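Local coordinates for protein pyruvate formate-lyase 2 (PDB 2F3O) that belongs to the glycyl radical enzymes related to pyruvate formate-lyase and probably acts as a lyase, though its substrate is not established, at residues R18-R23 with T67-P72; P38-Q43 with Y193-A198; A126-L131 with S502-E507. One frame throughout, in Å; residues are numbered along the deposited sequence.

Contact 1 of 3, residues R18-R23 with T67-P72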
loop_
_atom_site.group_PDB
_atom_site.type_symbol
_atom_site.label_atom_id
_atom_site.label_comp_id
_atom_site.label_asym_id
_atom_site.label_seq_id
_atom_site.Cartn_x
_atom_site.Cartn_y
_atom_site.Cartn_z
ATOM N N ARG A 18 -42.352 -18.780 -22.067
ATOM C CA ARG A 18 -42.624 -19.555 -20.863
ATOM C C ARG A 18 -41.802 -19.102 -19.635
ATOM O O ARG A 18 -40.784 -18.421 -19.755
ATOM C CB ARG A 18 -42.395 -21.040 -21.147
ATOM C CG ARG A 18 -40.943 -21.423 -21.302
ATOM C CD ARG A 18 -40.815 -22.865 -21.711
ATOM N NE ARG A 18 -39.487 -23.426 -21.483
ATOM C CZ ARG A 18 -39.161 -24.119 -20.399
ATOM N NH1 ARG A 18 -40.046 -24.311 -19.440
ATOM N NH2 ARG A 18 -37.952 -24.620 -20.263
ATOM N N LEU A 19 -42.261 -19.461 -18.444
ATOM C CA LEU A 19 -41.421 -19.341 -17.276
ATOM C C LEU A 19 -40.536 -20.592 -17.176
ATOM O O LEU A 19 -41.018 -21.681 -16.875
ATOM C CB LEU A 19 -42.271 -19.190 -16.034
ATOM C CG LEU A 19 -41.385 -18.914 -14.836
ATOM C CD1 LEU A 19 -40.768 -17.529 -14.980
ATOM C CD2 LEU A 19 -42.172 -19.031 -13.557
ATOM N N SER A 20 -39.247 -20.426 -17.460
ATOM C CA SER A 20 -38.284 -21.535 -17.455
ATOM C C SER A 20 -37.742 -21.837 -16.057
ATOM O O SER A 20 -37.632 -20.955 -15.217
ATOM C CB SER A 20 -37.138 -21.260 -18.420
ATOM O OG SER A 20 -36.093 -22.176 -18.213
ATOM N N VAL A 21 -37.391 -23.082 -15.799
ATOM C CA VAL A 21 -37.221 -23.487 -14.428
ATOM C C VAL A 21 -35.972 -24.349 -14.222
ATOM O O VAL A 21 -35.439 -24.443 -13.121
ATOM C CB VAL A 21 -38.530 -24.155 -13.962
ATOM C CG1 VAL A 21 -38.311 -25.458 -13.245
ATOM C CG2 VAL A 21 -39.334 -23.191 -13.140
ATOM N N GLU A 22 -35.472 -24.917 -15.315
ATOM C CA GLU A 22 -34.372 -25.893 -15.282
ATOM C C GLU A 22 -33.051 -25.342 -14.726
ATOM O O GLU A 22 -32.347 -26.043 -13.994
ATOM C CB GLU A 22 -34.152 -26.522 -16.667
ATOM C CG GLU A 22 -35.364 -27.263 -17.250
ATOM C CD GLU A 22 -36.331 -26.343 -18.010
ATOM O OE1 GLU A 22 -36.040 -25.128 -18.114
ATOM O OE2 GLU A 22 -37.378 -26.826 -18.501
ATOM N N ARG A 23 -32.719 -24.099 -15.070
ATOM C CA ARG A 23 -31.567 -23.443 -14.464
ATOM C C ARG A 23 -31.831 -23.248 -12.973
ATOM O O ARG A 23 -31.002 -23.594 -12.143
ATOM C CB ARG A 23 -31.255 -22.103 -15.145
ATOM C CG ARG A 23 -29.987 -21.413 -14.626
ATOM C CD ARG A 23 -30.294 -20.469 -13.487
ATOM N NE ARG A 23 -29.108 -20.016 -12.795
ATOM C CZ ARG A 23 -29.116 -19.409 -11.615
ATOM N NH1 ARG A 23 -30.251 -19.166 -10.969
ATOM N NH2 ARG A 23 -27.979 -19.011 -11.084
ATOM N N THR A 67 -28.986 -22.808 -26.840
ATOM C CA THR A 67 -30.194 -22.233 -26.304
ATOM C C THR A 67 -29.893 -21.636 -24.937
ATOM O O THR A 67 -29.057 -22.152 -24.192
ATOM C CB THR A 67 -31.353 -23.258 -26.208
ATOM O OG1 THR A 67 -30.936 -24.418 -25.478
ATOM C CG2 THR A 67 -31.796 -23.681 -27.577
ATOM N N MET A 68 -30.542 -20.519 -24.643
ATOM C CA MET A 68 -30.362 -19.829 -23.382
ATOM C C MET A 68 -31.128 -20.525 -22.278
ATOM O O MET A 68 -30.676 -20.585 -21.143
ATOM C CB MET A 68 -30.827 -18.387 -23.512
ATOM C CG MET A 68 -30.040 -17.621 -24.538
ATOM S SD MET A 68 -29.908 -15.907 -24.042
ATOM C CE MET A 68 -31.083 -15.199 -25.138
ATOM N N LEU A 69 -32.301 -21.041 -22.606
ATOM C CA LEU A 69 -33.044 -21.895 -21.698
ATOM C C LEU A 69 -33.581 -23.016 -22.591
ATOM O O LEU A 69 -33.664 -22.815 -23.815
ATOM C CB LEU A 69 -34.174 -21.102 -21.061
ATOM C CG LEU A 69 -34.971 -20.263 -22.048
ATOM C CD1 LEU A 69 -36.404 -20.726 -22.095
ATOM C CD2 LEU A 69 -34.881 -18.803 -21.720
ATOM N N PRO A 70 -33.908 -24.206 -22.012
ATOM C CA PRO A 70 -34.513 -25.262 -22.829
ATOM C C PRO A 70 -35.876 -24.799 -23.264
ATOM O O PRO A 70 -36.543 -24.115 -22.507
ATOM C CB PRO A 70 -34.683 -26.425 -21.855
ATOM C CG PRO A 70 -33.844 -26.120 -20.693
ATOM C CD PRO A 70 -33.732 -24.638 -20.613
ATOM N N ASN A 71 -36.262 -25.177 -24.475
ATOM C CA ASN A 71 -37.490 -24.704 -25.127
ATOM C C ASN A 71 -37.792 -23.194 -24.997
ATOM O O ASN A 71 -38.570 -22.772 -24.126
ATOM C CB ASN A 71 -38.694 -25.558 -24.717
ATOM C CG ASN A 71 -39.928 -25.253 -25.558
ATOM O OD1 ASN A 71 -41.014 -25.003 -25.018
ATOM N ND2 ASN A 71 -39.759 -25.240 -26.888
ATOM N N PRO A 72 -37.178 -22.389 -25.882
ATOM C CA PRO A 72 -37.081 -20.929 -25.934
ATOM C C PRO A 72 -38.418 -20.174 -26.119
ATOM O O PRO A 72 -39.464 -20.802 -26.147
ATOM C CB PRO A 72 -36.075 -20.696 -27.061
ATOM C CG PRO A 72 -35.370 -21.995 -27.215
ATOM C CD PRO A 72 -36.443 -22.989 -26.998
#
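R18 reaches across to the carbonyls of P70 and N71, an example of one guanidinium serving as a clamp between a loop backbone and a carboxylate. Its chain is extended, with CD and then NE both near anti (chi3 -162°), and both carbonyl oxygens lie near the guanidinium plane, at its edge. NH2 donates to P70 O over 2.7 Å at 162°, while NE donates to N71 O at 2.9 Å and adds a weak bond to P70 O. NH2 stands above the plane of the P70 carbonyl. It also forms a salt bridge with E22, meeting OE2 on its syn side at 2.9 Å, so one nitrogen is gripped by a carbonyl and a carboxylate, and the E22 charge probably offsets that of the guanidinium.

The tighter part lies around S20, L69 and P70, all buried. S20 has OG anti to the backbone N (chi1 168°), where it lies 3.6 Å from L69 CB and donates to E22 OE1 at 3.0 Å. That same OE1 sits 3.4 Å from P70 CD, as the glutamate and the proline ring slide past each other in opposite directions. The looser side is that of N71, whose side chain lies at the partly exposed margin; R18 and E22, also partly exposed, lie between.

V21 is at the N-cap position of helix 22-34, and E22, in the first turn, meets P70 of the loop. Strand 18-19, which carries R18, pairs in parallel with strand 74-75 through backbone bonds of R18 and S20 to A75, and L19 and V21 pack on L111 of helix 105-119.

Contact 2 of 3, residues P38-Q43 with Y193-A198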
loop_
_atom_site.group_PDB
_atom_site.type_symbol
_atom_site.label_atom_id
_atom_site.label_comp_id
_atom_site.label_asym_id
_atom_site.label_seq_id
_atom_site.Cartn_x
_atom_site.Cartn_y
_atom_site.Cartn_z
ATOM N N PRO A 38 -16.813 -22.795 0.744
ATOM C CA PRO A 38 -16.501 -21.428 0.348
ATOM C C PRO A 38 -17.426 -20.955 -0.755
ATOM O O PRO A 38 -17.475 -21.594 -1.797
ATOM C CB PRO A 38 -15.082 -21.557 -0.205
ATOM C CG PRO A 38 -14.506 -22.694 0.480
ATOM C CD PRO A 38 -15.602 -23.639 0.728
ATOM N N MET A 39 -18.137 -19.846 -0.527
ATOM C CA MET A 39 -19.194 -19.364 -1.425
ATOM C C MET A 39 -18.812 -19.242 -2.916
ATOM O O MET A 39 -19.635 -19.541 -3.789
ATOM C CB MET A 39 -19.777 -18.057 -0.898
ATOM C CG MET A 39 -20.925 -17.473 -1.726
ATOM S SD MET A 39 -22.356 -18.567 -1.985
ATOM C CE MET A 39 -23.267 -18.367 -0.459
ATOM N N ILE A 40 -17.565 -18.863 -3.216
ATOM C CA ILE A 40 -17.150 -18.698 -4.619
ATOM C C ILE A 40 -17.005 -20.048 -5.289
ATOM O O ILE A 40 -17.272 -20.172 -6.481
ATOM C CB ILE A 40 -15.859 -17.807 -4.782
ATOM C CG1 ILE A 40 -15.612 -17.405 -6.236
ATOM C CG2 ILE A 40 -14.645 -18.479 -4.216
ATOM C CD1 ILE A 40 -14.477 -16.447 -6.408
ATOM N N ILE A 41 -16.629 -21.062 -4.511
ATOM C CA ILE A 41 -16.547 -22.417 -5.010
ATOM C C ILE A 41 -17.982 -22.948 -5.186
ATOM O O ILE A 41 -18.286 -23.583 -6.184
ATOM C CB ILE A 41 -15.682 -23.274 -4.085
ATOM C CG1 ILE A 41 -14.233 -22.874 -4.226
ATOM C CG2 ILE A 41 -15.731 -24.710 -4.431
ATOM C CD1 ILE A 41 -13.335 -23.617 -3.281
ATOM N N ARG A 42 -18.881 -22.619 -4.261
ATOM C CA ARG A 42 -20.290 -22.993 -4.395
ATOM C C ARG A 42 -20.903 -22.438 -5.661
ATOM O O ARG A 42 -21.628 -23.150 -6.349
ATOM C CB ARG A 42 -21.121 -22.568 -3.184
ATOM C CG ARG A 42 -20.509 -23.026 -1.897
ATOM C CD ARG A 42 -21.506 -23.463 -0.872
ATOM N NE ARG A 42 -22.497 -22.477 -0.479
ATOM C CZ ARG A 42 -23.807 -22.683 -0.537
ATOM N NH1 ARG A 42 -24.269 -23.843 -0.982
ATOM N NH2 ARG A 42 -24.655 -21.735 -0.149
ATOM N N GLN A 43 -20.581 -21.192 -5.993
ATOM C CA GLN A 43 -21.099 -20.565 -7.205
ATOM C C GLN A 43 -20.538 -21.215 -8.465
ATOM O O GLN A 43 -21.241 -21.355 -9.474
ATOM C CB GLN A 43 -20.761 -19.083 -7.210
ATOM C CG GLN A 43 -21.548 -18.280 -6.208
ATOM C CD GLN A 43 -22.994 -18.159 -6.590
ATOM O OE1 GLN A 43 -23.867 -18.596 -5.853
ATOM N NE2 GLN A 43 -23.257 -17.559 -7.750
ATOM N N TYR A 193 -6.655 -18.228 -3.568
ATOM C CA TYR A 193 -6.751 -19.667 -3.749
ATOM C C TYR A 193 -8.175 -20.157 -4.087
ATOM O O TYR A 193 -8.374 -20.874 -5.056
ATOM C CB TYR A 193 -6.223 -20.335 -2.496
ATOM C CG TYR A 193 -5.965 -21.819 -2.597
ATOM C CD1 TYR A 193 -4.996 -22.327 -3.455
ATOM C CD2 TYR A 193 -6.649 -22.710 -1.779
ATOM C CE1 TYR A 193 -4.745 -23.691 -3.512
ATOM C CE2 TYR A 193 -6.397 -24.059 -1.825
ATOM C CZ TYR A 193 -5.453 -24.544 -2.691
ATOM O OH TYR A 193 -5.238 -25.889 -2.723
ATOM N N SER A 194 -9.157 -19.733 -3.304
ATOM C CA SER A 194 -10.569 -19.954 -3.598
ATOM C C SER A 194 -10.944 -19.512 -4.998
ATOM O O SER A 194 -11.741 -20.175 -5.672
ATOM C CB SER A 194 -11.428 -19.158 -2.617
ATOM O OG SER A 194 -11.207 -19.567 -1.282
ATOM N N PHE A 195 -10.373 -18.383 -5.422
ATOM C CA PHE A 195 -10.653 -17.833 -6.744
ATOM C C PHE A 195 -10.203 -18.774 -7.845
ATOM O O PHE A 195 -10.991 -19.158 -8.694
ATOM C CB PHE A 195 -9.980 -16.489 -6.943
ATOM C CG PHE A 195 -10.205 -15.903 -8.300
ATOM C CD1 PHE A 195 -11.308 -15.118 -8.546
ATOM C CD2 PHE A 195 -9.314 -16.133 -9.336
ATOM C CE1 PHE A 195 -11.516 -14.569 -9.800
ATOM C CE2 PHE A 195 -9.521 -15.595 -10.590
ATOM C CZ PHE A 195 -10.613 -14.815 -10.821
ATOM N N TYR A 196 -8.929 -19.137 -7.829
ATOM C CA TYR A 196 -8.408 -20.042 -8.838
ATOM C C TYR A 196 -9.056 -21.441 -8.806
ATOM O O TYR A 196 -9.255 -22.079 -9.862
ATOM C CB TYR A 196 -6.890 -20.085 -8.757
ATOM C CG TYR A 196 -6.274 -18.796 -9.266
ATOM C CD1 TYR A 196 -5.309 -18.109 -8.529
ATOM C CD2 TYR A 196 -6.687 -18.250 -10.471
ATOM C CE1 TYR A 196 -4.764 -16.927 -8.984
ATOM C CE2 TYR A 196 -6.151 -17.057 -10.938
ATOM C CZ TYR A 196 -5.189 -16.401 -10.191
ATOM O OH TYR A 196 -4.640 -15.242 -10.682
ATOM N N GLN A 197 -9.441 -21.880 -7.607
ATOM C CA GLN A 197 -10.244 -23.074 -7.491
ATOM C C GLN A 197 -11.556 -22.926 -8.226
ATOM O O GLN A 197 -11.996 -23.866 -8.893
ATOM C CB GLN A 197 -10.546 -23.419 -6.044
ATOM C CG GLN A 197 -9.369 -23.902 -5.212
ATOM C CD GLN A 197 -8.675 -25.153 -5.716
ATOM O OE1 GLN A 197 -9.147 -25.870 -6.618
ATOM N NE2 GLN A 197 -7.522 -25.421 -5.116
ATOM N N ALA A 198 -12.177 -21.755 -8.113
ATOM C CA ALA A 198 -13.442 -21.528 -8.781
ATOM C C ALA A 198 -13.224 -21.439 -10.281
ATOM O O ALA A 198 -13.960 -22.055 -11.045
ATOM C CB ALA A 198 -14.102 -20.273 -8.262
#
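A nearly parallel helix pair forms where I40 and I41, in the first turn of helix 39-53, meet S194, Q197 and A198 on helix 190-221. The short axes differ in direction by 6° and approach to 8.6 Å, and no hydrogen bond crosses between them, so the join rests on van der Waals packing. I40 carries most of it, each branch finding its own neighbour. I40 CG1 is anti to the backbone N (chi1 -168°) and lies 3.8 Å from A198 CB. On the other branch, I40 CG2 comes to 3.7 Å from S194 CB. I40 CD1 reaches F195 CD1 at 4.0 Å, oblique to the ring. The small methyl of A198 also comes up to the main chain, its CB 3.6 Å from I40 O. An alanine in place of I40 would probably open a gap between the helices, leaving S194 CB and the F195 ring without their isoleucine partners and A198 CB without CG1. I41 lies alongside Q197, both pointing the same way, with I41 CD1 3.9 Å from Q197 CB. The hydroxyl of S194 is engaged apart from these groups, bonding to G190 O and to Y503 of the second subunit.

P38 occupies the N-cap position of helix 39-53. Helix 512-516 closes one flank, where P512 touches both I40 and A198; helix 168-184 packs through I179 on Y196 and Q197, and L131 of the second subunit packs on I41 and Q197.

Contact 3 of 3, residues A126-L131 with S502-E507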
loop_
_atom_site.group_PDB
_atom_site.type_symbol
_atom_site.label_atom_id
_atom_site.label_comp_id
_atom_site.label_asym_id
_atom_site.label_seq_id
_atom_site.Cartn_x
_atom_site.Cartn_y
_atom_site.Cartn_z
ATOM N N ALA A 126 -31.327 -10.462 1.780
ATOM C CA ALA A 126 -31.205 -10.940 3.152
ATOM C C ALA A 126 -29.897 -10.511 3.842
ATOM O O ALA A 126 -29.900 -10.215 5.034
ATOM C CB ALA A 126 -31.357 -12.435 3.197
ATOM N N PHE A 127 -28.795 -10.482 3.091
ATOM C CA PHE A 127 -27.515 -9.939 3.570
ATOM C C PHE A 127 -27.606 -8.460 3.820
ATOM O O PHE A 127 -27.194 -7.984 4.855
ATOM C CB PHE A 127 -26.384 -10.206 2.563
ATOM C CG PHE A 127 -24.994 -9.940 3.108
ATOM C CD1 PHE A 127 -24.207 -10.985 3.548
ATOM C CD2 PHE A 127 -24.477 -8.646 3.174
ATOM C CE1 PHE A 127 -22.940 -10.751 4.027
ATOM C CE2 PHE A 127 -23.219 -8.401 3.666
ATOM C CZ PHE A 127 -22.445 -9.455 4.091
ATOM N N ALA A 128 -28.128 -7.725 2.861
ATOM C CA ALA A 128 -28.146 -6.286 2.980
ATOM C C ALA A 128 -29.152 -5.720 3.969
ATOM O O ALA A 128 -28.917 -4.658 4.511
ATOM C CB ALA A 128 -28.367 -5.692 1.673
ATOM N N PHE A 129 -30.264 -6.410 4.199
ATOM C CA PHE A 129 -31.319 -5.851 5.063
ATOM C C PHE A 129 -30.895 -5.339 6.452
ATOM O O PHE A 129 -31.201 -4.186 6.777
ATOM C CB PHE A 129 -32.551 -6.761 5.182
ATOM C CG PHE A 129 -33.726 -6.080 5.831
ATOM C CD1 PHE A 129 -34.645 -5.368 5.048
ATOM C CD2 PHE A 129 -33.911 -6.131 7.220
ATOM C CE1 PHE A 129 -35.734 -4.709 5.627
ATOM C CE2 PHE A 129 -34.994 -5.479 7.819
ATOM C CZ PHE A 129 -35.915 -4.763 7.015
ATOM N N PRO A 130 -30.177 -6.164 7.266
ATOM C CA PRO A 130 -29.935 -5.639 8.610
ATOM C C PRO A 130 -29.016 -4.422 8.596
ATOM O O PRO A 130 -28.961 -3.694 9.576
ATOM C CB PRO A 130 -29.265 -6.815 9.318
ATOM C CG PRO A 130 -28.669 -7.581 8.260
ATOM C CD PRO A 130 -29.568 -7.502 7.111
ATOM N N LEU A 131 -28.365 -4.189 7.455
ATOM C CA LEU A 131 -27.348 -3.173 7.302
ATOM C C LEU A 131 -27.889 -1.903 6.703
ATOM O O LEU A 131 -27.206 -0.881 6.723
ATOM C CB LEU A 131 -26.259 -3.686 6.377
ATOM C CG LEU A 131 -25.241 -4.680 6.889
ATOM C CD1 LEU A 131 -24.318 -5.053 5.750
ATOM C CD2 LEU A 131 -24.487 -4.005 7.985
ATOM N N SER A 502 -23.432 -3.832 -2.869
ATOM C CA SER A 502 -22.258 -4.274 -3.628
ATOM C C SER A 502 -21.366 -5.161 -2.779
ATOM O O SER A 502 -20.748 -6.112 -3.256
ATOM C CB SER A 502 -21.466 -3.098 -4.181
ATOM O OG SER A 502 -21.586 -3.066 -5.597
ATOM N N TYR A 503 -21.319 -4.832 -1.503
ATOM C CA TYR A 503 -20.694 -5.668 -0.523
ATOM C C TYR A 503 -21.497 -6.973 -0.415
ATOM O O TYR A 503 -20.921 -8.066 -0.346
ATOM C CB TYR A 503 -20.666 -4.886 0.769
ATOM C CG TYR A 503 -20.225 -5.621 2.001
ATOM C CD1 TYR A 503 -19.072 -6.408 2.016
ATOM C CD2 TYR A 503 -20.934 -5.470 3.188
ATOM C CE1 TYR A 503 -18.673 -7.050 3.171
ATOM C CE2 TYR A 503 -20.545 -6.102 4.338
ATOM C CZ TYR A 503 -19.419 -6.889 4.339
ATOM O OH TYR A 503 -19.059 -7.508 5.526
ATOM N N ALA A 504 -22.822 -6.858 -0.461
ATOM C CA ALA A 504 -23.715 -8.012 -0.357
ATOM C C ALA A 504 -23.541 -8.983 -1.510
ATOM O O ALA A 504 -23.545 -10.203 -1.292
ATOM C CB ALA A 504 -25.160 -7.571 -0.258
ATOM N N ASN A 505 -23.388 -8.444 -2.722
ATOM C CA ASN A 505 -23.118 -9.260 -3.888
ATOM C C ASN A 505 -21.792 -9.980 -3.727
ATOM O O ASN A 505 -21.723 -11.190 -3.867
ATOM C CB ASN A 505 -23.098 -8.414 -5.145
ATOM C CG ASN A 505 -24.470 -8.311 -5.808
ATOM O OD1 ASN A 505 -24.764 -9.056 -6.760
ATOM N ND2 ASN A 505 -25.312 -7.376 -5.324
ATOM N N ALA A 506 -20.748 -9.243 -3.358
ATOM C CA ALA A 506 -19.416 -9.819 -3.133
ATOM C C ALA A 506 -19.434 -10.967 -2.148
ATOM O O ALA A 506 -18.635 -11.891 -2.258
ATOM C CB ALA A 506 -18.446 -8.755 -2.660
ATOM N N GLU A 507 -20.362 -10.921 -1.208
ATOM C CA GLU A 507 -20.396 -11.924 -0.176
ATOM C C GLU A 507 -21.251 -13.125 -0.484
ATOM O O GLU A 507 -20.872 -14.232 -0.120
ATOM C CB GLU A 507 -20.835 -11.317 1.141
ATOM C CG GLU A 507 -19.795 -10.420 1.748
ATOM C CD GLU A 507 -18.529 -11.166 2.108
ATOM O OE1 GLU A 507 -18.597 -12.105 2.931
ATOM O OE2 GLU A 507 -17.455 -10.798 1.580
#
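F127 and A504 mark the closest backbone approach, their CA atoms 5.8 Å apart, where residues 126-131, on helix 124-128 and the chain following, lie against the last turns of helix 477-508. The F127 side chain is the centre of the contact and illustrates how one ring can meet three residues of one helix, two adjacent and a third one turn on. Its CG is anti to the backbone N (chi1 -168°), and the ring beyond it meets Y503, A504 and E507. The ring edge is directed at one face of Y503 in a T-shaped stack, the centroids 5.2 Å apart and the planes at 84°. In this stack CZ lies over the tyrosine face, while F127 CE2 comes to 3.6 Å from Y503 CE2.

The rest of the phenylalanine ring meets aliphatic groups. F127 CD2 lies 3.7 Å from A504 CB, and F127 CE1 lies 3.6 Å from E507 CB, both oblique to the ring. E507 thus offers its methylene carbons to the aromatic, CG being 3.7 Å from F127 CZ, while its carboxylate plane stands 46° from the ring and OE2 forms a salt bridge with R530. Apolar packing continues on the other residues: A128 CB approaches A504 CB at 4.2 Å, and L131 CD1 sits at the edge of the Y503 ring, 4.2 Å from its CE2, the two side chains crossing at about a right angle. No hydrogen bond spans the segments.

Helix 477-508 extends the seam through V500, which touches A128 and L131, and V508, which touches F127. F620 meets the Y503 ring, whose OH bonds to S194 of the second subunit, and that subunit's P38 packs on F127.

How the contacts relate
The three contacts all lie within the pyruvate formate lyase-like region. Centres of contacts 1 and 2 lie about 26 Å apart, those of 1 and 3 about 28 Å, and those of 2 and 3 about 18 Å. Along the chain contact 1 crosses contact 2, as 38-43 falls between 18-23 and 67-72, and contact 2 crosses contact 3; contact 1 closes before contact 3 opens. Helices 22-34 and 39-53, consecutive in sequence, connect the first two. Contacts 2 and 3 touch, M39 CG lying 3.6 Å from E507 O. P38 and I41 also pack on F127 and L131 of the second subunit, so these two contacts meet both within the chain and across the interface.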